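Local coordinates for polyprenyl synthetase (Zymomonas mobilis subsp. mobilis, PDB 4KKM), which probably builds farnesyl diphosphate and longer prenyl diphosphates by joining isopentenyl diphosphate to allylic diphosphates, as expected of a metal-dependent trans-prenyltransferase, at residues A43-V48 against A59-A63; C99-Y103 against L141-F146; I106-P111 against P123-K127; G179-D184 against R201-K206. All blocks are in the same frame, centred on the assembly; numbering follows the deposited sequence. Where two conformers were deposited one is given.

Contact 1. Residues A43-V48 against A59-A63; sequences AEQLPV and AMRYA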
loop_
_atom_site.group_PDB
_atom_site.type_symbol
_atom_site.label_atom_id
_atom_site.label_comp_id
_atom_site.label_asym_id
_atom_site.label_seq_id
_atom_site.Cartn_x
_atom_site.Cartn_y
_atom_site.Cartn_z
ATOM N N ALA B 43 11.223 11.077 10.834
ATOM C CA ALA B 43 10.766 11.850 11.985
ATOM C C ALA B 43 9.916 13.028 11.532
ATOM O O ALA B 43 8.882 13.323 12.127
ATOM C CB ALA B 43 11.956 12.341 12.810
ATOM N N GLU B 44 10.356 13.686 10.463
ATOM C CA GLU B 44 9.652 14.836 9.912
ATOM C C GLU B 44 8.351 14.439 9.220
ATOM O O GLU B 44 7.381 15.200 9.208
ATOM C CB GLU B 44 10.558 15.574 8.926
ATOM C CG GLU B 44 9.941 16.811 8.299
ATOM C CD GLU B 44 10.945 17.609 7.485
ATOM O OE1 GLU B 44 11.844 16.991 6.869
ATOM O OE2 GLU B 44 10.844 18.856 7.474
ATOM N N GLN B 45 8.346 13.243 8.639
ATOM C CA GLN B 45 7.195 12.735 7.909
ATOM C C GLN B 45 6.107 12.220 8.849
ATOM O O GLN B 45 4.955 12.039 8.442
ATOM C CB GLN B 45 7.637 11.603 6.973
ATOM C CG GLN B 45 6.649 11.268 5.877
ATOM C CD GLN B 45 6.523 12.377 4.859
ATOM O OE1 GLN B 45 7.519 12.968 4.443
ATOM N NE2 GLN B 45 5.293 12.681 4.462
ATOM N N LEU B 46 6.469 11.983 10.107
ATOM C CA LEU B 46 5.548 11.326 11.037
ATOM C C LEU B 46 5.299 12.105 12.326
ATOM O O LEU B 46 5.592 11.606 13.416
ATOM C CB LEU B 46 6.058 9.921 11.378
ATOM C CG LEU B 46 6.219 8.955 10.195
ATOM C CD1 LEU B 46 6.961 7.697 10.610
ATOM C CD2 LEU B 46 4.872 8.587 9.607
ATOM N N PRO B 47 4.741 13.323 12.214
ATOM C CA PRO B 47 4.413 14.043 13.447
ATOM C C PRO B 47 3.367 13.276 14.249
ATOM O O PRO B 47 2.451 12.702 13.662
ATOM C CB PRO B 47 3.839 15.371 12.941
ATOM C CG PRO B 47 3.330 15.070 11.575
ATOM C CD PRO B 47 4.266 14.032 11.012
ATOM N N VAL B 48 3.521 13.257 15.571
ATOM C CA VAL B 48 2.630 12.498 16.446
ATOM C C VAL B 48 1.396 13.307 16.814
ATOM O O VAL B 48 1.504 14.329 17.480
ATOM C CB VAL B 48 3.341 12.101 17.755
ATOM C CG1 VAL B 48 2.376 11.357 18.682
ATOM C CG2 VAL B 48 4.583 11.267 17.457
ATOM N N ALA B 59 3.697 3.858 16.655
ATOM C CA ALA B 59 4.088 2.537 16.163
ATOM C C ALA B 59 4.852 2.643 14.845
ATOM O O ALA B 59 5.856 1.949 14.633
ATOM C CB ALA B 59 2.852 1.628 16.001
ATOM N N MET B 60 4.378 3.513 13.963
ATOM C CA MET B 60 5.058 3.743 12.690
ATOM C C MET B 60 6.465 4.281 12.936
ATOM O O MET B 60 7.430 3.842 12.308
ATOM C CB MET B 60 4.259 4.711 11.809
ATOM C CG MET B 60 2.912 4.161 11.326
ATOM S SD MET B 60 1.865 5.418 10.559
ATOM C CE MET B 60 2.652 5.591 8.940
ATOM N N ARG B 61 6.575 5.230 13.861
ATOM C CA ARG B 61 7.869 5.825 14.175
ATOM C C ARG B 61 8.803 4.803 14.813
ATOM O O ARG B 61 9.990 4.743 14.493
ATOM C CB ARG B 61 7.689 7.034 15.101
ATOM C CG ARG B 61 7.060 8.242 14.419
ATOM C CD ARG B 61 6.662 9.326 15.419
ATOM N NE ARG B 61 7.825 9.920 16.075
ATOM C CZ ARG B 61 8.498 10.970 15.611
ATOM N NH1 ARG B 61 8.128 11.562 14.483
ATOM N NH2 ARG B 61 9.552 11.430 16.277
ATOM N N TYR B 62 8.260 4.013 15.734
ATOM C CA TYR B 62 9.045 2.980 16.395
ATOM C C TYR B 62 9.660 2.016 15.384
ATOM O O TYR B 62 10.822 1.620 15.512
ATOM C CB TYR B 62 8.178 2.211 17.390
ATOM C CG TYR B 62 8.904 1.068 18.054
ATOM C CD1 TYR B 62 9.732 1.290 19.151
ATOM C CD2 TYR B 62 8.760 -0.232 17.594
ATOM C CE1 TYR B 62 10.395 0.249 19.762
ATOM C CE2 TYR B 62 9.422 -1.276 18.195
ATOM C CZ TYR B 62 10.234 -1.032 19.281
ATOM O OH TYR B 62 10.894 -2.075 19.882
ATOM N N ALA B 63 8.880 1.638 14.379
ATOM C CA ALA B 63 9.343 0.692 13.366
ATOM C C ALA B 63 10.317 1.337 12.395
ATOM O O ALA B 63 11.331 0.737 12.041
ATOM C CB ALA B 63 8.155 0.130 12.592
HETATM O O HOH W 1 9.789 14.377 15.241
#
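R61 reaches across to the carboxyl end of helix 24-45, where the chain leaves the helix at L46 in the all-helical isoprenoid synthase fold. Residues 43-45 end that helix, L46-V48 follow as loop, and 59-63 lies in helix 54-64; the nearest CA atoms, those of L46 and R61, are 6.7 Å apart. The side chains of L46 and R61 run antiparallel alongside one another, so the aliphatic part of the arginine lies beside the leucine, CG of R61 being 3.6 Å from CB of L46. A bend at chi3 (66°) then turns the guanidinium toward the backbone carbonyls. NH1 donates to L46 O at 2.8 Å with an N-H...O angle of 145°. That bond comes from above the carbonyl plane, 54° out of it, and so does not follow a lone pair. The same NH1 makes a weak bond to A43 O, which lies at the edge of the guanidinium and in its plane, so one nitrogen links two carbonyls of the helix end. V48 crosses the arginine chain at about a right angle, its CG2 3.5 Å from R61 CD. L46 and M60 also cross almost perpendicularly, away from this polar group, and CD2 of the leucine meets CE of the methionine at 3.8 Å. L46 also rests on L144 of helix 131-150, while K174 of the second subunit packs on both L46 and M60. At the other terminal nitrogen, NH2 of R61 donates to a water 3.1 Å away, which in turn donates weakly to A43 O.

Contact 2. Residues C99-Y103 against L141-F146; sequences CIHVY and LQALAF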
loop_
_atom_site.group_PDB
_atom_site.type_symbol
_atom_site.label_atom_id
_atom_site.label_comp_id
_atom_site.label_asym_id
_atom_site.label_seq_id
_atom_site.Cartn_x
_atom_site.Cartn_y
_atom_site.Cartn_z
ATOM N N CYS B 99 9.895 2.651 3.422
ATOM C CA CYS B 99 8.529 2.461 3.904
ATOM C C CYS B 99 8.025 1.057 3.598
ATOM O O CYS B 99 7.436 0.396 4.453
ATOM C CB CYS B 99 7.575 3.478 3.282
ATOM S SG CYS B 99 7.666 5.122 4.004
ATOM N N ILE B 100 8.247 0.615 2.369
ATOM C CA ILE B 100 7.817 -0.714 1.943
ATOM C C ILE B 100 8.580 -1.804 2.693
ATOM O O ILE B 100 7.993 -2.781 3.163
ATOM C CB ILE B 100 8.010 -0.891 0.435
ATOM C CG1 ILE B 100 7.182 0.152 -0.329
ATOM C CG2 ILE B 100 7.693 -2.333 0.005
ATOM C CD1 ILE B 100 5.684 0.107 -0.038
ATOM N N HIS B 101 9.891 -1.631 2.813
ATOM C CA HIS B 101 10.715 -2.603 3.522
ATOM C C HIS B 101 10.289 -2.710 4.986
ATOM O O HIS B 101 10.088 -3.808 5.507
ATOM C CB HIS B 101 12.192 -2.213 3.423
ATOM C CG HIS B 101 13.105 -3.089 4.221
ATOM N ND1 HIS B 101 13.204 -4.450 4.022
ATOM C CD2 HIS B 101 13.973 -2.798 5.226
ATOM C CE1 HIS B 101 14.086 -4.959 4.863
ATOM N NE2 HIS B 101 14.565 -3.973 5.604
ATOM N N VAL B 102 10.145 -1.565 5.644
ATOM C CA VAL B 102 9.802 -1.552 7.062
ATOM C C VAL B 102 8.410 -2.139 7.301
ATOM O O VAL B 102 8.233 -2.965 8.195
ATOM C CB VAL B 102 9.922 -0.139 7.664
ATOM C CG1 VAL B 102 9.242 -0.065 9.041
ATOM C CG2 VAL B 102 11.392 0.266 7.747
ATOM N N TYR B 103 7.425 -1.737 6.498
ATOM C CA TYR B 103 6.085 -2.304 6.670
ATOM C C TYR B 103 6.148 -3.826 6.492
ATOM O O TYR B 103 5.478 -4.568 7.209
ATOM C CB TYR B 103 5.027 -1.643 5.747
ATOM C CG TYR B 103 4.476 -2.568 4.658
ATOM C CD1 TYR B 103 3.578 -3.587 4.970
ATOM C CD2 TYR B 103 4.848 -2.413 3.323
ATOM C CE1 TYR B 103 3.095 -4.452 3.999
ATOM C CE2 TYR B 103 4.353 -3.275 2.328
ATOM C CZ TYR B 103 3.472 -4.294 2.685
ATOM O OH TYR B 103 2.965 -5.169 1.744
ATOM N N LEU B 141 2.130 2.526 6.543
ATOM C CA LEU B 141 3.448 2.745 5.952
ATOM C C LEU B 141 3.463 2.428 4.462
ATOM O O LEU B 141 4.144 3.109 3.690
ATOM C CB LEU B 141 4.536 1.951 6.692
ATOM C CG LEU B 141 5.038 2.606 7.988
ATOM C CD1 LEU B 141 5.920 1.641 8.793
ATOM C CD2 LEU B 141 5.810 3.874 7.670
ATOM N N GLN B 142 2.723 1.403 4.041
ATOM C CA GLN B 142 2.668 1.120 2.608
ATOM C C GLN B 142 2.040 2.298 1.855
ATOM O O GLN B 142 2.560 2.743 0.830
ATOM C CB GLN B 142 1.932 -0.191 2.275
ATOM C CG GLN B 142 1.717 -0.332 0.757
ATOM C CD GLN B 142 1.437 -1.753 0.278
ATOM O OE1 GLN B 142 1.801 -2.112 -0.844
ATOM N NE2 GLN B 142 0.795 -2.566 1.120
ATOM N N ALA B 143 0.925 2.807 2.372
ATOM C CA ALA B 143 0.289 3.972 1.765
ATOM C C ALA B 143 1.254 5.158 1.731
ATOM O O ALA B 143 1.314 5.890 0.744
ATOM C CB ALA B 143 -0.984 4.350 2.527
ATOM N N LEU B 144 2.015 5.328 2.809
ATOM C CA LEU B 144 2.928 6.469 2.925
ATOM C C LEU B 144 3.992 6.466 1.824
ATOM O O LEU B 144 4.379 7.529 1.323
ATOM C CB LEU B 144 3.597 6.493 4.305
ATOM C CG LEU B 144 4.463 7.723 4.585
ATOM C CD1 LEU B 144 3.621 8.995 4.492
ATOM C CD2 LEU B 144 5.127 7.609 5.952
ATOM N N ALA B 145 4.456 5.277 1.441
ATOM C CA ALA B 145 5.465 5.164 0.389
ATOM C C ALA B 145 5.004 5.861 -0.887
ATOM O O ALA B 145 5.776 6.565 -1.547
ATOM C CB ALA B 145 5.770 3.696 0.090
ATOM N N PHE B 146 3.734 5.664 -1.228
ATOM C CA PHE B 146 3.197 6.200 -2.477
ATOM C C PHE B 146 2.888 7.684 -2.362
ATOM O O PHE B 146 3.055 8.435 -3.331
ATOM C CB PHE B 146 1.983 5.388 -2.941
ATOM C CG PHE B 146 2.330 3.977 -3.300
ATOM C CD1 PHE B 146 2.920 3.686 -4.526
ATOM C CD2 PHE B 146 2.121 2.946 -2.399
ATOM C CE1 PHE B 146 3.275 2.384 -4.850
ATOM C CE2 PHE B 146 2.475 1.645 -2.717
ATOM C CZ PHE B 146 3.048 1.362 -3.947
HETATM O O HOH W 2 3.184 -4.318 -0.598
#
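C99, I100 and Y103 of helix 87-109 pack on L141, Q142 and A145 of helix 131-150. The axes of the two short helical segments are 8.2 Å apart and their directions differ by 174°, so the segments run nearly antiparallel. At one end the small A145 lies between C99 and I100: its CB is 3.7 Å from C99 CB and 3.6 Å from I100 CD1. The torsions of I100 set CG1 beside the backbone N and fold CD1 back near CA, which carries CD1 inward although the CB bond itself does not aim at the partner helix. At the other end CB of Y103 is 3.7 Å from CB of L141. V102 CG1 touches L141 CD1. Y103 has an unusual chi1 of 112°, away from any staggered value, consistent with a ring held by its surroundings. Q142 stretches alongside that ring in an extended chain pointing the same way, with ring and amide planes 23° apart. Its CB makes a CH-pi contact over one face, 4.1 Å from the ring centroid. Beyond it, a water accepts from Y103 OH and donates to Q142 OE1 at 2.6 Å, and Q142 NE2 bonds to D139 O of the second subunit. The chemistry is thus an apolar seam with its polar ends gathered at the dimer side, where the glutamine has partners for both amide atoms, so burying it probably costs little.

Contact 3. Residues I106-P111 against P123-K127; sequences IHDDMP and PTVHK. With CA (calcium ion), chain D.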
loop_
_atom_site.group_PDB
_atom_site.type_symbol
_atom_site.label_atom_id
_atom_site.label_comp_id
_atom_site.label_asym_id
_atom_site.label_seq_id
_atom_site.Cartn_x
_atom_site.Cartn_y
_atom_site.Cartn_z
ATOM N N ILE B 106 7.283 -5.443 9.647
ATOM C CA ILE B 106 6.236 -5.378 10.667
ATOM C C ILE B 106 5.229 -6.506 10.479
ATOM O O ILE B 106 4.894 -7.230 11.422
ATOM C CB ILE B 106 5.466 -4.045 10.622
ATOM C CG1 ILE B 106 6.401 -2.858 10.853
ATOM C CG2 ILE B 106 4.337 -4.047 11.664
ATOM C CD1 ILE B 106 5.665 -1.519 10.764
ATOM N N HIS B 107 4.755 -6.663 9.249
ATOM C CA HIS B 107 3.786 -7.711 8.967
ATOM C C HIS B 107 4.406 -9.113 9.033
ATOM O O HIS B 107 3.737 -10.073 9.404
ATOM C CB HIS B 107 3.090 -7.459 7.627
ATOM C CG HIS B 107 2.040 -6.384 7.690
ATOM N ND1 HIS B 107 1.184 -6.123 6.641
ATOM C CD2 HIS B 107 1.698 -5.531 8.682
ATOM C CE1 HIS B 107 0.365 -5.138 6.983
ATOM N NE2 HIS B 107 0.650 -4.764 8.217
ATOM N N ASP B 108 5.688 -9.225 8.698
ATOM C CA ASP B 108 6.365 -10.523 8.731
ATOM C C ASP B 108 6.625 -11.023 10.156
ATOM O O ASP B 108 6.649 -12.226 10.402
ATOM C CB ASP B 108 7.681 -10.466 7.951
ATOM C CG ASP B 108 8.311 -11.837 7.763
ATOM O OD1 ASP B 108 7.728 -12.666 7.029
ATOM O OD2 ASP B 108 9.388 -12.079 8.349
ATOM N N ASP B 109 6.829 -10.099 11.090
ATOM C CA ASP B 109 7.163 -10.468 12.463
ATOM C C ASP B 109 5.956 -10.969 13.252
ATOM O O ASP B 109 6.118 -11.651 14.262
ATOM C CB ASP B 109 7.812 -9.292 13.202
ATOM C CG ASP B 109 9.213 -8.982 12.696
ATOM O OD1 ASP B 109 9.873 -9.910 12.178
ATOM O OD2 ASP B 109 9.651 -7.817 12.818
ATOM N N MET B 110 4.756 -10.631 12.785
ATOM C CA MET B 110 3.515 -10.940 13.504
ATOM C C MET B 110 3.342 -12.446 13.761
ATOM O O MET B 110 3.900 -13.269 13.026
ATOM C CB MET B 110 2.309 -10.347 12.758
ATOM C CG MET B 110 2.372 -8.829 12.644
ATOM S SD MET B 110 0.923 -8.007 11.920
ATOM C CE MET B 110 0.572 -9.075 10.517
ATOM N N PRO B 111 2.595 -12.806 14.829
ATOM C CA PRO B 111 2.360 -14.206 15.218
ATOM C C PRO B 111 1.838 -15.072 14.076
ATOM O O PRO B 111 2.161 -16.262 14.006
ATOM C CB PRO B 111 1.284 -14.084 16.303
ATOM C CG PRO B 111 1.539 -12.765 16.918
ATOM C CD PRO B 111 1.986 -11.870 15.793
ATOM N N PRO B 123 12.572 -5.132 20.253
ATOM C CA PRO B 123 11.298 -5.854 20.257
ATOM C C PRO B 123 10.439 -5.414 19.080
ATOM O O PRO B 123 10.455 -4.245 18.690
ATOM C CB PRO B 123 10.656 -5.453 21.594
ATOM C CG PRO B 123 11.370 -4.223 22.028
ATOM C CD PRO B 123 12.763 -4.337 21.478
ATOM N N THR B 124 9.715 -6.360 18.501
ATOM C CA THR B 124 8.897 -6.074 17.335
ATOM C C THR B 124 7.675 -5.235 17.701
ATOM O O THR B 124 7.329 -5.101 18.875
ATOM C CB THR B 124 8.464 -7.372 16.651
ATOM O OG1 THR B 124 7.833 -8.223 17.616
ATOM C CG2 THR B 124 9.684 -8.085 16.065
ATOM N N VAL B 125 7.029 -4.670 16.687
ATOM C CA VAL B 125 5.902 -3.767 16.907
ATOM C C VAL B 125 4.757 -4.436 17.671
ATOM O O VAL B 125 4.205 -3.853 18.607
ATOM C CB VAL B 125 5.396 -3.167 15.578
ATOM C CG1 VAL B 125 4.083 -2.386 15.785
ATOM C CG2 VAL B 125 6.478 -2.289 14.971
ATOM N N HIS B 126 4.416 -5.666 17.295
ATOM C CA HIS B 126 3.312 -6.356 17.956
ATOM C C HIS B 126 3.630 -6.651 19.423
ATOM O O HIS B 126 2.727 -6.830 20.233
ATOM C CB HIS B 126 2.891 -7.625 17.200
ATOM C CG HIS B 126 3.922 -8.709 17.197
ATOM N ND1 HIS B 126 3.836 -9.826 18.005
ATOM C CD2 HIS B 126 5.058 -8.861 16.473
ATOM C CE1 HIS B 126 4.873 -10.609 17.784
ATOM N NE2 HIS B 126 5.632 -10.046 16.858
ATOM N N LYS B 127 4.915 -6.674 19.762
ATOM C CA LYS B 127 5.331 -6.892 21.145
ATOM C C LYS B 127 5.362 -5.590 21.950
ATOM O O LYS B 127 4.826 -5.522 23.056
ATOM C CB LYS B 127 6.696 -7.583 21.195
ATOM C CG LYS B 127 6.700 -8.967 20.573
ATOM C CD LYS B 127 5.690 -9.892 21.250
ATOM C CE LYS B 127 6.284 -10.601 22.461
ATOM N NZ LYS B 127 6.613 -9.683 23.588
HETATM CA CA CA D . 8.558 -14.962 6.984
HETATM O O HOH W 3 5.405 -6.774 14.147
HETATM O O HOH W 4 8.033 -5.412 13.994
#
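I106 meets V125 obliquely, its CG2 4.1 Å from V125 CB, where helix 87-109 passes the start of the short helix 125-128. The backbone of the same isoleucine is tied across as well: a water donates to I106 O and weakly accepts from H126 N. D108 turns to the metal instead, its OD1 2.4 Å from the calcium ion, which D114 also binds. D108, D109 and D114 form the aspartate-rich DDxxxxD motif of this family, which in relatives binds the diphosphate through magnesium and probably does so here. D109 crosses T124, with OD2 3.3 Å from the methyl CG2, and a second water, 3.1 Å from that OD2, links it to V125 N, the first amide of the helix. M110 follows, its CA over one face of the H126 ring, 4.2 Å from the centroid. P111 CD lies over the same face, 3.8 Å from the centroid and 23° off the normal. H126 presents that face through a chi1 of 67°, with its CG between backbone N and carbonyl carbon, while K127 CG covers the opposite face. H126 NE2 and T124 OG1 both bond to D116 O, which ties the ring and the threonine to the metal-binding loop. In the chain the two segments flank the small hairpin of strands 118-119 and 122-123, with I106 resting on A63 of helix 54-64 and L141 of helix 131-150, and M110 on V135 of the second subunit.

Contact 4. Residues G179-D184 against R201-K206; sequences GGQAID and RLQQLK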
loop_
_atom_site.group_PDB
_atom_site.type_symbol
_atom_site.label_atom_id
_atom_site.label_comp_id
_atom_site.label_asym_id
_atom_site.label_seq_id
_atom_site.Cartn_x
_atom_site.Cartn_y
_atom_site.Cartn_z
ATOM N N GLY B 179 4.329 -11.156 -3.376
ATOM C CA GLY B 179 4.351 -12.421 -4.087
ATOM C C GLY B 179 5.473 -13.321 -3.578
ATOM O O GLY B 179 5.310 -14.537 -3.455
ATOM N N GLY B 180 6.617 -12.720 -3.270
ATOM C CA GLY B 180 7.749 -13.474 -2.756
ATOM C C GLY B 180 7.467 -14.005 -1.366
ATOM O O GLY B 180 7.779 -15.157 -1.051
ATOM N N GLN B 181 6.875 -13.145 -0.534
ATOM C CA GLN B 181 6.450 -13.511 0.814
ATOM C C GLN B 181 5.508 -14.706 0.777
ATOM O O GLN B 181 5.576 -15.591 1.630
ATOM C CB GLN B 181 5.751 -12.332 1.507
ATOM C CG GLN B 181 6.675 -11.208 1.955
ATOM C CD GLN B 181 7.618 -11.637 3.063
ATOM O OE1 GLN B 181 8.466 -12.500 2.865
ATOM N NE2 GLN B 181 7.467 -11.041 4.240
ATOM N N ALA B 182 4.631 -14.716 -0.221
ATOM C CA ALA B 182 3.651 -15.787 -0.388
ATOM C C ALA B 182 4.316 -17.109 -0.746
ATOM O O ALA B 182 3.926 -18.151 -0.230
ATOM C CB ALA B 182 2.619 -15.416 -1.444
ATOM N N ILE B 183 5.298 -17.073 -1.648
ATOM C CA ILE B 183 6.019 -18.290 -2.017
ATOM C C ILE B 183 6.738 -18.859 -0.795
ATOM O O ILE B 183 6.737 -20.070 -0.569
ATOM C CB ILE B 183 7.026 -18.053 -3.165
ATOM C CG1 ILE B 183 6.284 -17.632 -4.431
ATOM C CG2 ILE B 183 7.845 -19.319 -3.437
ATOM C CD1 ILE B 183 7.191 -17.260 -5.583
ATOM N N ASP B 184 7.318 -17.978 0.012
ATOM C CA ASP B 184 8.004 -18.410 1.226
ATOM C C ASP B 184 7.013 -19.059 2.191
ATOM O O ASP B 184 7.272 -20.130 2.747
ATOM C CB ASP B 184 8.701 -17.225 1.898
ATOM C CG ASP B 184 9.963 -17.631 2.638
ATOM O OD1 ASP B 184 10.489 -18.734 2.372
ATOM O OD2 ASP B 184 10.434 -16.837 3.479
ATOM N N ARG B 201 12.981 -18.020 -8.051
ATOM C CA ARG B 201 11.872 -17.087 -8.229
ATOM C C ARG B 201 11.499 -16.474 -6.893
ATOM O O ARG B 201 11.181 -15.289 -6.814
ATOM C CB ARG B 201 10.638 -17.764 -8.829
ATOM C CG ARG B 201 9.510 -16.771 -9.142
ATOM C CD ARG B 201 8.178 -17.456 -9.429
ATOM N NE ARG B 201 8.162 -18.176 -10.702
ATOM C CZ ARG B 201 7.965 -17.604 -11.886
ATOM N NH1 ARG B 201 7.784 -16.291 -11.968
ATOM N NH2 ARG B 201 7.958 -18.339 -12.991
ATOM N N LEU B 202 11.519 -17.291 -5.845
ATOM C CA LEU B 202 11.248 -16.798 -4.496
ATOM C C LEU B 202 12.145 -15.607 -4.134
ATOM O O LEU B 202 11.651 -14.557 -3.703
ATOM C CB LEU B 202 11.396 -17.931 -3.478
ATOM C CG LEU B 202 11.570 -17.653 -1.980
ATOM C CD1 LEU B 202 10.547 -16.686 -1.451
ATOM C CD2 LEU B 202 11.478 -18.971 -1.211
ATOM N N GLN B 203 13.454 -15.764 -4.314
ATOM C CA GLN B 203 14.384 -14.671 -4.025
ATOM C C GLN B 203 14.124 -13.455 -4.905
ATOM O O GLN B 203 14.078 -12.334 -4.407
ATOM C CB GLN B 203 15.843 -15.121 -4.181
ATOM C CG GLN B 203 16.876 -14.027 -3.882
ATOM C CD GLN B 203 17.135 -13.101 -5.066
ATOM O OE1 GLN B 203 17.326 -13.558 -6.194
ATOM N NE2 GLN B 203 17.126 -11.792 -4.813
ATOM N N GLN B 204 13.984 -13.679 -6.211
ATOM C CA GLN B 204 13.745 -12.584 -7.157
ATOM C C GLN B 204 12.587 -11.693 -6.710
ATOM O O GLN B 204 12.636 -10.466 -6.846
ATOM C CB GLN B 204 13.454 -13.124 -8.558
ATOM C CG GLN B 204 14.641 -13.762 -9.263
ATOM C CD GLN B 204 14.232 -14.509 -10.527
ATOM O OE1 GLN B 204 13.046 -14.793 -10.743
ATOM N NE2 GLN B 204 15.213 -14.827 -11.370
ATOM N N LEU B 205 11.547 -12.314 -6.165
ATOM C CA LEU B 205 10.383 -11.568 -5.707
ATOM C C LEU B 205 10.525 -11.043 -4.276
ATOM O O LEU B 205 10.286 -9.859 -4.017
ATOM C CB LEU B 205 9.112 -12.417 -5.823
ATOM C CG LEU B 205 8.703 -12.874 -7.225
ATOM C CD1 LEU B 205 7.423 -13.699 -7.164
ATOM C CD2 LEU B 205 8.540 -11.680 -8.161
ATOM N N LYS B 206 10.904 -11.924 -3.353
ATOM C CA LYS B 206 10.907 -11.591 -1.928
ATOM C C LYS B 206 11.881 -10.482 -1.544
ATOM O O LYS B 206 11.561 -9.639 -0.705
ATOM C CB LYS B 206 11.186 -12.826 -1.071
ATOM C CG LYS B 206 11.052 -12.561 0.426
ATOM C CD LYS B 206 11.170 -13.840 1.242
ATOM C CE LYS B 206 11.283 -13.543 2.738
ATOM N NZ LYS B 206 12.394 -14.305 3.380
#
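The D184 carboxylate has K206 NZ and the L202 methyl CD2 on one side of its plane and the calcium ion, about 4 Å from the side chain, on the other. NZ is 3.2 Å from OD2 in a salt bridge whose hydrogen bond is weak, as expected of a donor lying well out of the carboxylate plane. CD2 is 3.7 Å from OD1, which also forms a salt bridge with K271, the strongest polar partner of the carboxylate. The Q181 amide has its oxygen end next to K206 CE and its NE2 weakly bonded to D108; two conformers were deposited for Q181, so both approaches are doubtful. K206 runs extended until it bends at chi4, bringing NZ past Q181 to D184. These residues sit on helix 177-188, in the GQxxD sequence familiar from polyprenyl synthases, and on helix 196-206, in the all-helical isoprenoid synthase fold. The axes of the two short helical segments approach to 7.5 Å and cross at -140°. The lack of a side chain at G180 lets the backbones close in, its CA 3.8 Å from that of K206 and 3.5 Å from L205 CB. L202 CD1 lies 3.2 Å from G180 O, its CG turned anti to the backbone N (chi1 162°). I183 and L202 lie head to tail, I183 CG2 3.8 Å from L202 CB. The side chains of I183 and L205 cross at about a right angle, with I183 CD1 against L205 CD1. R53 of the second subunit packs on I183, R201 and L205.

Overall arrangement
Contact 2 is wholly buried, about 11 Å from the chain centre, and mostly apolar, with one glutamine-tyrosine-water patch at the dimer side; contact 1, at about 19 Å, is partly buried and held mainly by arginine bonds to carbonyls. Contact 3 is buried though about 18 Å out, mixing ring-face packing, waters and metal chemistry. It shares helix 87-109 with contact 2 and nests inside the loop that contact 2 closes, L141 meeting I106. Contact 1 joins them through A63, which touches V102 and I106. Contact 4, partly buried, combines glycine packing with a single salt bridge across it; it touches neither contact 1 nor contact 2, but meets contact 3 at the metal site. All four reach the second subunit.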